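Long-range contacts in glucuronoarabinoxylan endo-1,4-beta-xylanase (Clostridium papyrosolvens, PDB 4FMV), which probably hydrolyses internal beta-1,4 linkages of plant-wall xylan as a family 30 glycoside hydrolase, with this chain being its barrel and beta-domain portion: residues 338-343 against 365-370; 45-50 against 263-268. All blocks are in the same frame, centred on the assembly; numbering follows the deposited sequence.

Contact 1: 338-343 against 365-370; sequences FNFQNG and IAVTNG
Phe340 meets Gly370 twice, once through its backbone and once through its ring. The amide N of Phe340 gives a short, nearly straight hydrogen bond to Gly370 O, 2.7 Å long with 169° at the hydrogen, and the donor sits close to the line of the carbonyl bond. The same oxygen is approached from the neighbouring residue, where the CA-H of Asn339 makes a longer contact, with CA 3.5 Å from Gly370 O. In the Phe340 side chain, CG lies anti to the carbonyl carbon; chi1 -64° sets it beside the backbone N, on the side of the amide that bonds Gly370. Ring atom CD2 comes within 3.4 Å of Gly370 O. One atom further round, CE2 of Phe340 touches CG2 of Val367 at 4.1 Å, with the methyl at the ring edge and close to its plane. In Val367 this branch, CG2, stands anti to the carbonyl carbon, beside the backbone N, and the two side chains cross at about a right angle. Phe372 packs against both, while Val7 and Ile324 also touch Phe340. Asn339 belongs to a different network: its OD1 bonds to Ser371 OG and its ND2 to Asp4 OD2. Asn369 and Gly370 both have positive phi, so the chain curls through a turn before entering strand 371-376. With Phe338 paired to Phe372 next along, the Phe340-Gly370 bond extends the antiparallel ladder between strands 334-341 and 371-376, in the beta-sheet side domain that accompanies the barrel in family 30 enzymes.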
ATOM      1  N   PHE A 338     -18.477  -4.583 -21.467  1.00 24.23           N
ATOM      2  CA  PHE A 338     -17.127  -5.098 -21.321  1.00 24.11           C
ATOM      3  C   PHE A 338     -16.910  -6.270 -22.279  1.00 25.98           C
ATOM      4  O   PHE A 338     -17.791  -7.114 -22.425  1.00 24.85           O
ATOM      5  CB  PHE A 338     -16.894  -5.584 -19.895  1.00 24.19           C
ATOM      6  CG  PHE A 338     -17.108  -4.534 -18.837  1.00 21.29           C
ATOM      7  CD1 PHE A 338     -16.056  -3.749 -18.405  1.00 20.34           C
ATOM      8  CD2 PHE A 338     -18.349  -4.369 -18.238  1.00 23.74           C
ATOM      9  CE1 PHE A 338     -16.233  -2.798 -17.404  1.00 19.76           C
ATOM     10  CE2 PHE A 338     -18.540  -3.415 -17.241  1.00 21.60           C
ATOM     11  CZ  PHE A 338     -17.479  -2.629 -16.829  1.00 19.09           C
ATOM     12  N   ASN A 339     -15.738  -6.318 -22.914  1.00 26.38           N
ATOM     13  CA  ASN A 339     -15.375  -7.402 -23.831  1.00 28.51           C
ATOM     14  C   ASN A 339     -14.056  -8.062 -23.435  1.00 27.66           C
ATOM     15  O   ASN A 339     -13.024  -7.393 -23.360  1.00 26.36           O
ATOM     16  CB  ASN A 339     -15.202  -6.884 -25.262  1.00 28.90           C
ATOM     17  CG  ASN A 339     -16.395  -6.112 -25.759  1.00 30.18           C
ATOM     18  OD1 ASN A 339     -17.543  -6.396 -25.391  1.00 31.84           O
ATOM     19  ND2 ASN A 339     -16.137  -5.136 -26.624  1.00 28.69           N
ATOM     20  N   PHE A 340     -14.082  -9.374 -23.219  1.00 27.33           N
ATOM     21  CA  PHE A 340     -12.861 -10.127 -22.962  1.00 24.51           C
ATOM     22  C   PHE A 340     -12.203 -10.531 -24.272  1.00 29.97           C
ATOM     23  O   PHE A 340     -12.879 -10.988 -25.217  1.00 30.05           O
ATOM     24  CB  PHE A 340     -13.167 -11.382 -22.162  1.00 25.30           C
ATOM     25  CG  PHE A 340     -13.715 -11.113 -20.780  1.00 25.36           C
ATOM     26  CD1 PHE A 340     -12.872 -10.692 -19.752  1.00 23.85           C
ATOM     27  CD2 PHE A 340     -15.064 -11.323 -20.497  1.00 23.41           C
ATOM     28  CE1 PHE A 340     -13.369 -10.463 -18.476  1.00 20.13           C
ATOM     29  CE2 PHE A 340     -15.567 -11.102 -19.229  1.00 21.29           C
ATOM     30  CZ  PHE A 340     -14.718 -10.667 -18.216  1.00 21.16           C
ATOM     31  N   GLN A 341     -10.888 -10.352 -24.342  1.00 29.01           N
ATOM     32  CA  GLN A 341     -10.143 -10.927 -25.439  1.00 33.08           C
ATOM     33  C   GLN A 341      -8.964 -11.755 -24.923  1.00 30.50           C
ATOM     34  O   GLN A 341      -8.457 -11.535 -23.811  1.00 27.19           O
ATOM     35  CB  GLN A 341      -9.763  -9.874 -26.498  1.00 36.76           C
ATOM     36  CG  GLN A 341      -8.590  -8.983 -26.184  1.00 40.29           C
ATOM     37  CD  GLN A 341      -8.444  -7.851 -27.197  1.00 45.13           C
ATOM     38  OE1 GLN A 341      -9.278  -7.688 -28.095  1.00 45.79           O
ATOM     39  NE2 GLN A 341      -7.369  -7.074 -27.067  1.00 46.28           N
ATOM     40  N   ASN A 342      -8.573 -12.745 -25.713  1.00 27.47           N
ATOM     41  CA  ASN A 342      -7.550 -13.687 -25.298  1.00 30.96           C
ATOM     42  C   ASN A 342      -7.940 -14.458 -24.046  1.00 33.34           C
ATOM     43  O   ASN A 342      -7.096 -14.774 -23.211  1.00 33.40           O
ATOM     44  CB  ASN A 342      -6.219 -12.978 -25.108  1.00 29.53           C
ATOM     45  CG  ASN A 342      -5.633 -12.527 -26.414  1.00 29.56           C
ATOM     46  OD1 ASN A 342      -5.714 -13.244 -27.413  1.00 33.57           O
ATOM     47  ND2 ASN A 342      -5.052 -11.335 -26.430  1.00 25.75           N
ATOM     48  N   GLY A 343      -9.233 -14.750 -23.937  1.00 34.11           N
ATOM     49  CA  GLY A 343      -9.781 -15.539 -22.850  1.00 34.72           C
ATOM     50  C   GLY A 343     -11.229 -15.137 -22.630  1.00 36.10           C
ATOM     51  O   GLY A 343     -11.729 -14.235 -23.303  1.00 37.85           O
ATOM     52  N   ILE A 365     -24.183 -11.778 -13.547  1.00 40.02           N
ATOM     53  CA  ILE A 365     -24.327 -11.410 -14.956  1.00 35.29           C
ATOM     54  C   ILE A 365     -23.756 -12.480 -15.889  1.00 32.94           C
ATOM     55  O   ILE A 365     -22.612 -12.905 -15.729  1.00 27.35           O
ATOM     56  CB  ILE A 365     -23.648 -10.048 -15.266  1.00 21.00           C
ATOM     57  CG1 ILE A 365     -23.965  -9.013 -14.181  1.00 24.22           C
ATOM     58  CG2 ILE A 365     -24.062  -9.517 -16.652  1.00 16.01           C
ATOM     59  CD1 ILE A 365     -23.216  -7.693 -14.365  1.00 24.17           C
ATOM     60  N   ALA A 366     -24.561 -12.911 -16.864  1.00 33.22           N
ATOM     61  CA  ALA A 366     -24.099 -13.878 -17.858  1.00 31.05           C
ATOM     62  C   ALA A 366     -23.096 -13.236 -18.814  1.00 31.85           C
ATOM     63  O   ALA A 366     -23.281 -12.099 -19.246  1.00 32.95           O
ATOM     64  CB  ALA A 366     -25.271 -14.441 -18.635  1.00 31.22           C
ATOM     65  N   VAL A 367     -22.034 -13.965 -19.138  1.00 30.45           N
ATOM     66  CA  VAL A 367     -21.106 -13.528 -20.172  1.00 29.95           C
ATOM     67  C   VAL A 367     -21.364 -14.283 -21.483  1.00 31.19           C
ATOM     68  O   VAL A 367     -21.231 -15.501 -21.562  1.00 30.76           O
ATOM     69  CB  VAL A 367     -19.626 -13.636 -19.721  1.00 25.99           C
ATOM     70  CG1 VAL A 367     -18.682 -13.425 -20.897  1.00 28.30           C
ATOM     71  CG2 VAL A 367     -19.333 -12.619 -18.632  1.00 22.61           C
ATOM     72  N   THR A 368     -21.757 -13.537 -22.504  1.00 31.91           N
ATOM     73  CA  THR A 368     -22.074 -14.103 -23.801  1.00 35.09           C
ATOM     74  C   THR A 368     -21.073 -13.652 -24.870  1.00 36.56           C
ATOM     75  O   THR A 368     -20.778 -12.462 -25.005  1.00 35.74           O
ATOM     76  CB  THR A 368     -23.482 -13.689 -24.201  1.00 36.73           C
ATOM     77  OG1 THR A 368     -24.405 -14.217 -23.240  1.00 38.27           O
ATOM     78  CG2 THR A 368     -23.823 -14.198 -25.593  1.00 37.78           C
ATOM     79  N   ASN A 369     -20.540 -14.610 -25.618  1.00 38.50           N
ATOM     80  CA  ASN A 369     -19.582 -14.300 -26.671  1.00 42.96           C
ATOM     81  C   ASN A 369     -18.444 -13.410 -26.163  1.00 38.14           C
ATOM     82  O   ASN A 369     -17.994 -12.497 -26.859  1.00 37.16           O
ATOM     83  CB  ASN A 369     -20.296 -13.622 -27.844  1.00 50.14           C
ATOM     84  CG  ASN A 369     -19.614 -13.883 -29.178  1.00 55.77           C
ATOM     85  OD1 ASN A 369     -19.250 -15.022 -29.492  1.00 58.93           O
ATOM     86  ND2 ASN A 369     -19.437 -12.825 -29.971  1.00 55.34           N
ATOM     87  N   GLY A 370     -17.992 -13.668 -24.940  1.00 33.61           N
ATOM     88  CA  GLY A 370     -16.907 -12.895 -24.361  1.00 30.61           C
ATOM     89  C   GLY A 370     -17.319 -11.508 -23.895  1.00 30.72           C
ATOM     90  O   GLY A 370     -16.461 -10.691 -23.576  1.00 32.35           O
TER

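Contact 2: 45-50 against 263-268; sequences ILRLRI and IYWWIT
Arg47 reaches across to Trp265 with the tip of a side chain extended as far as NE. Its CG is anti to the backbone N (chi1 -179°); NH1 ends 3.5 Å from CZ3 of Trp265 and 3.7 Å from its CE3. Guanidinium and indole planes are inclined by 56°, so the two groups are not stacked. Water 1 links Arg47 NH1, from which it accepts at 3.0 Å, to Tyr264 O, to which it donates, and it lies in the indole plane at the ring edge. NH1 of Arg47 also forms a salt bridge with Glu232, NH2 pairs with Glu177 and Asn142, and NE bonds Ser86 OG. Strands 45-49 and 261-266 both flank strand 11-22 in the (beta/alpha)8 barrel, and Arg47 and the two isoleucines, Ile45 and Ile263, reach across that strand inside the barrel. Deeper in, Ile45 CG2 meets Ile263 CG1 at 4.0 Å, the two side chains crossing at about a right angle; Ile263 is modelled in two conformers, so this detail is less certain. Leu46 instead starts out from the strand away from 263-268, yet its CD1 touches Ile267 CD1 at 4.2 Å, between the strands and helix 31-40, on which both side chains pack.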
ATOM      1  N   ILE A  45      -1.826  -7.072   3.218  1.00  7.04           N
ATOM      2  CA  ILE A  45      -0.606  -6.437   3.703  1.00  8.40           C
ATOM      3  C   ILE A  45      -0.910  -5.628   4.968  1.00  8.70           C
ATOM      4  O   ILE A  45      -1.919  -4.925   5.030  1.00 10.28           O
ATOM      5  CB  ILE A  45       0.027  -5.476   2.647  1.00 11.93           C
ATOM      6  CG1 ILE A  45       0.233  -6.181   1.307  1.00 12.62           C
ATOM      7  CG2 ILE A  45       1.353  -4.891   3.168  1.00 12.62           C
ATOM      8  CD1 ILE A  45       0.764  -5.245   0.187  1.00  3.72           C
ATOM      9  N   LEU A  46      -0.032  -5.735   5.962  1.00  7.20           N
ATOM     10  CA  LEU A  46      -0.094  -4.917   7.175  1.00  7.79           C
ATOM     11  C   LEU A  46       1.214  -4.171   7.368  1.00  9.84           C
ATOM     12  O   LEU A  46       2.300  -4.753   7.250  1.00  9.08           O
ATOM     13  CB  LEU A  46      -0.345  -5.798   8.420  1.00  7.87           C
ATOM     14  CG  LEU A  46      -0.357  -5.039   9.752  1.00 10.28           C
ATOM     15  CD1 LEU A  46      -1.528  -4.022   9.852  1.00  3.31           C
ATOM     16  CD2 LEU A  46      -0.429  -6.009  10.905  1.00 10.40           C
ATOM     17  N   ARG A  47       1.105  -2.884   7.678  1.00 10.28           N
ATOM     18  CA  ARG A  47       2.255  -2.037   7.970  1.00  9.26           C
ATOM     19  C   ARG A  47       2.326  -1.747   9.470  1.00  8.10           C
ATOM     20  O   ARG A  47       1.412  -1.132  10.032  1.00  9.90           O
ATOM     21  CB  ARG A  47       2.134  -0.699   7.201  1.00  4.48           C
ATOM     22  CG  ARG A  47       3.293   0.277   7.411  1.00  5.33           C
ATOM     23  CD  ARG A  47       3.012   1.605   6.705  1.00  6.55           C
ATOM     24  NE  ARG A  47       4.159   2.535   6.760  1.00  7.58           N
ATOM     25  CZ  ARG A  47       4.051   3.844   6.958  1.00  7.57           C
ATOM     26  NH1 ARG A  47       2.854   4.369   7.131  1.00  7.76           N
ATOM     27  NH2 ARG A  47       5.142   4.635   6.947  1.00  8.99           N
ATOM     28  N   LEU A  48       3.444  -2.137  10.088  1.00  8.23           N
ATOM     29  CA  LEU A  48       3.759  -1.856  11.489  1.00  9.34           C
ATOM     30  C   LEU A  48       4.579  -0.570  11.612  1.00 10.78           C
ATOM     31  O   LEU A  48       5.295  -0.181  10.683  1.00  7.04           O
ATOM     32  CB  LEU A  48       4.587  -2.989  12.098  1.00 11.50           C
ATOM     33  CG  LEU A  48       4.180  -4.434  11.825  1.00  8.88           C
ATOM     34  CD1 LEU A  48       5.246  -5.367  12.385  1.00  8.39           C
ATOM     35  CD2 LEU A  48       2.812  -4.715  12.441  1.00  8.49           C
ATOM     36  N   ARG A  49       4.395   0.146  12.714  1.00  9.49           N
ATOM     37  CA  ARG A  49       5.323   1.216  13.054  1.00 10.47           C
ATOM     38  C   ARG A  49       6.315   0.677  14.083  1.00 12.31           C
ATOM     39  O   ARG A  49       5.909   0.074  15.081  1.00 11.45           O
ATOM     40  CB  ARG A  49       4.587   2.418  13.630  1.00  8.17           C
ATOM     41  CG  ARG A  49       5.528   3.440  14.284  1.00 11.39           C
ATOM     42  CD  ARG A  49       4.781   4.630  14.853  1.00  9.77           C
ATOM     43  NE  ARG A  49       5.565   5.256  15.917  1.00 14.42           N
ATOM     44  CZ  ARG A  49       5.621   4.781  17.163  1.00 18.83           C
ATOM     45  NH1 ARG A  49       4.937   3.684  17.499  1.00 16.64           N
ATOM     46  NH2 ARG A  49       6.362   5.397  18.082  1.00 18.57           N
ATOM     47  N   ILE A  50       7.605   0.908  13.843  1.00 11.43           N
ATOM     48  CA  ILE A  50       8.661   0.472  14.758  1.00 11.02           C
ATOM     49  C   ILE A  50       8.761   1.449  15.931  1.00 12.83           C
ATOM     50  O   ILE A  50       9.138   2.625  15.756  1.00 10.24           O
ATOM     51  CB  ILE A  50      10.023   0.444  14.027  1.00  8.15           C
ATOM     52  CG1 ILE A  50       9.968  -0.480  12.801  1.00 10.77           C
ATOM     53  CG2 ILE A  50      11.162   0.010  14.955  1.00 11.84           C
ATOM     54  CD1 ILE A  50      11.275  -0.506  11.976  1.00 10.73           C
ATOM     55  N   ILE A 263      -1.289   0.773   0.176  0.50  9.68           N
ATOM     56  CA  ILE A 263      -1.495   0.524   1.601  0.50  8.59           C
ATOM     57  C   ILE A 263      -2.016   1.776   2.294  0.50  8.72           C
ATOM     58  O   ILE A 263      -1.369   2.816   2.281  0.50  6.84           O
ATOM     59  CB  ILE A 263      -0.190   0.057   2.304  0.50  7.01           C
ATOM     60  CG1 ILE A 263       0.306  -1.271   1.725  0.50  6.29           C
ATOM     61  CG2 ILE A 263      -0.389  -0.066   3.823  0.50  6.37           C
ATOM     62  CD1 ILE A 263       1.544  -1.142   0.825  0.50  2.91           C
ATOM     63  N   TYR A 264      -3.197   1.657   2.889  1.00  6.22           N
ATOM     64  CA  TYR A 264      -3.831   2.736   3.630  1.00 10.34           C
ATOM     65  C   TYR A 264      -3.031   3.061   4.907  1.00  9.16           C
ATOM     66  O   TYR A 264      -2.211   2.281   5.374  1.00  8.93           O
ATOM     67  CB  TYR A 264      -5.301   2.355   3.974  1.00  8.14           C
ATOM     68  CG  TYR A 264      -6.203   3.517   4.363  1.00  9.23           C
ATOM     69  CD1 TYR A 264      -6.917   4.223   3.399  1.00  9.42           C
ATOM     70  CD2 TYR A 264      -6.354   3.900   5.704  1.00  7.69           C
ATOM     71  CE1 TYR A 264      -7.747   5.282   3.750  1.00 11.23           C
ATOM     72  CE2 TYR A 264      -7.177   4.979   6.066  1.00  7.54           C
ATOM     73  CZ  TYR A 264      -7.871   5.655   5.081  1.00 12.06           C
ATOM     74  OH  TYR A 264      -8.668   6.727   5.410  1.00 11.44           O
ATOM     75  N   TRP A 265      -3.300   4.226   5.461  1.00  7.58           N
ATOM     76  CA  TRP A 265      -2.771   4.649   6.749  1.00  8.39           C
ATOM     77  C   TRP A 265      -3.493   3.871   7.887  1.00 11.48           C
ATOM     78  O   TRP A 265      -3.956   2.740   7.675  1.00 12.44           O
ATOM     79  CB  TRP A 265      -2.856   6.179   6.869  1.00  7.06           C
ATOM     80  CG  TRP A 265      -2.332   6.803   8.130  1.00  9.90           C
ATOM     81  CD1 TRP A 265      -2.852   7.901   8.761  1.00 10.73           C
ATOM     82  CD2 TRP A 265      -1.194   6.396   8.917  1.00 11.60           C
ATOM     83  NE1 TRP A 265      -2.118   8.194   9.889  1.00 10.72           N
ATOM     84  CE2 TRP A 265      -1.099   7.286  10.008  1.00 12.29           C
ATOM     85  CE3 TRP A 265      -0.257   5.367   8.809  1.00 11.69           C
ATOM     86  CZ2 TRP A 265      -0.105   7.174  10.983  1.00 13.26           C
ATOM     87  CZ3 TRP A 265       0.736   5.259   9.781  1.00  9.79           C
ATOM     88  CH2 TRP A 265       0.801   6.158  10.853  1.00  9.09           C
ATOM     89  N   TRP A 266      -3.386   4.359   9.116  1.00  8.21           N
ATOM     90  CA  TRP A 266      -3.740   3.589  10.300  1.00  6.35           C
ATOM     91  C   TRP A 266      -5.203   3.158  10.464  1.00 11.24           C
ATOM     92  O   TRP A 266      -6.136   3.757   9.900  1.00  9.68           O
ATOM     93  CB  TRP A 266      -3.228   4.307  11.567  1.00  7.35           C
ATOM     94  CG  TRP A 266      -3.747   5.705  11.778  1.00 10.75           C
ATOM     95  CD1 TRP A 266      -4.766   6.338  11.097  1.00 12.66           C
ATOM     96  CD2 TRP A 266      -3.255   6.657  12.733  1.00 13.96           C
ATOM     97  NE1 TRP A 266      -4.938   7.619  11.584  1.00 12.79           N
ATOM     98  CE2 TRP A 266      -4.021   7.839  12.584  1.00 14.37           C
ATOM     99  CE3 TRP A 266      -2.242   6.622  13.698  1.00 15.90           C
ATOM    100  CZ2 TRP A 266      -3.809   8.967  13.371  1.00 14.53           C
ATOM    101  CZ3 TRP A 266      -2.024   7.749  14.480  1.00 17.32           C
ATOM    102  CH2 TRP A 266      -2.810   8.905  14.314  1.00 17.35           C
ATOM    103  N   ILE A 267      -5.397   2.091  11.245  1.00 10.59           N
ATOM    104  CA  ILE A 267      -6.682   1.416  11.276  1.00 10.03           C
ATOM    105  C   ILE A 267      -7.694   1.994  12.260  1.00 11.65           C
ATOM    106  O   ILE A 267      -8.743   2.481  11.820  1.00 13.26           O
ATOM    107  CB  ILE A 267      -6.567  -0.113  11.483  1.00 11.18           C
ATOM    108  CG1 ILE A 267      -5.889  -0.768  10.271  1.00  8.14           C
ATOM    109  CG2 ILE A 267      -7.950  -0.702  11.685  1.00  6.66           C
ATOM    110  CD1 ILE A 267      -5.214  -2.120  10.597  1.00  6.54           C
ATOM    111  N   THR A 268      -7.449   1.975  13.567  1.00 10.12           N
ATOM    112  CA  THR A 268      -8.614   2.360  14.354  1.00  9.88           C
ATOM    113  C   THR A 268      -8.466   3.807  14.791  1.00  8.85           C
ATOM    114  O   THR A 268      -8.235   4.108  15.957  1.00 10.29           O
ATOM    115  CB  THR A 268      -8.593   1.472  15.626  1.00 15.95           C
ATOM    116  OG1 THR A 268      -7.258   1.452  16.164  1.00 10.95           O
ATOM    117  CG2 THR A 268      -8.958   0.016  15.265  1.00 12.52           C
TER
HETATM  118  O   HOH W   1       0.343   3.227   5.958  1.00  9.86           O

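Overall arrangement
Contact 2 lies in the buried heart of the barrel, whereas contact 1 is at a partly buried margin of the beta-domain, with centres about 37 Å apart and no touch between them. Contact 1 joins the end of strand 334-341 to the turn that leads into its antiparallel neighbour 371-376, and a backbone hydrogen bond is accompanied by the ring of Phe340 packing on Val367. Contact 2 has no direct hydrogen bond between its segments: two parallel strands, separated by a third, meet through side chains and one bridging water, apolar deeper in and charged near Trp265. The two share no strand, and contact 2 closes along the chain before contact 1 opens.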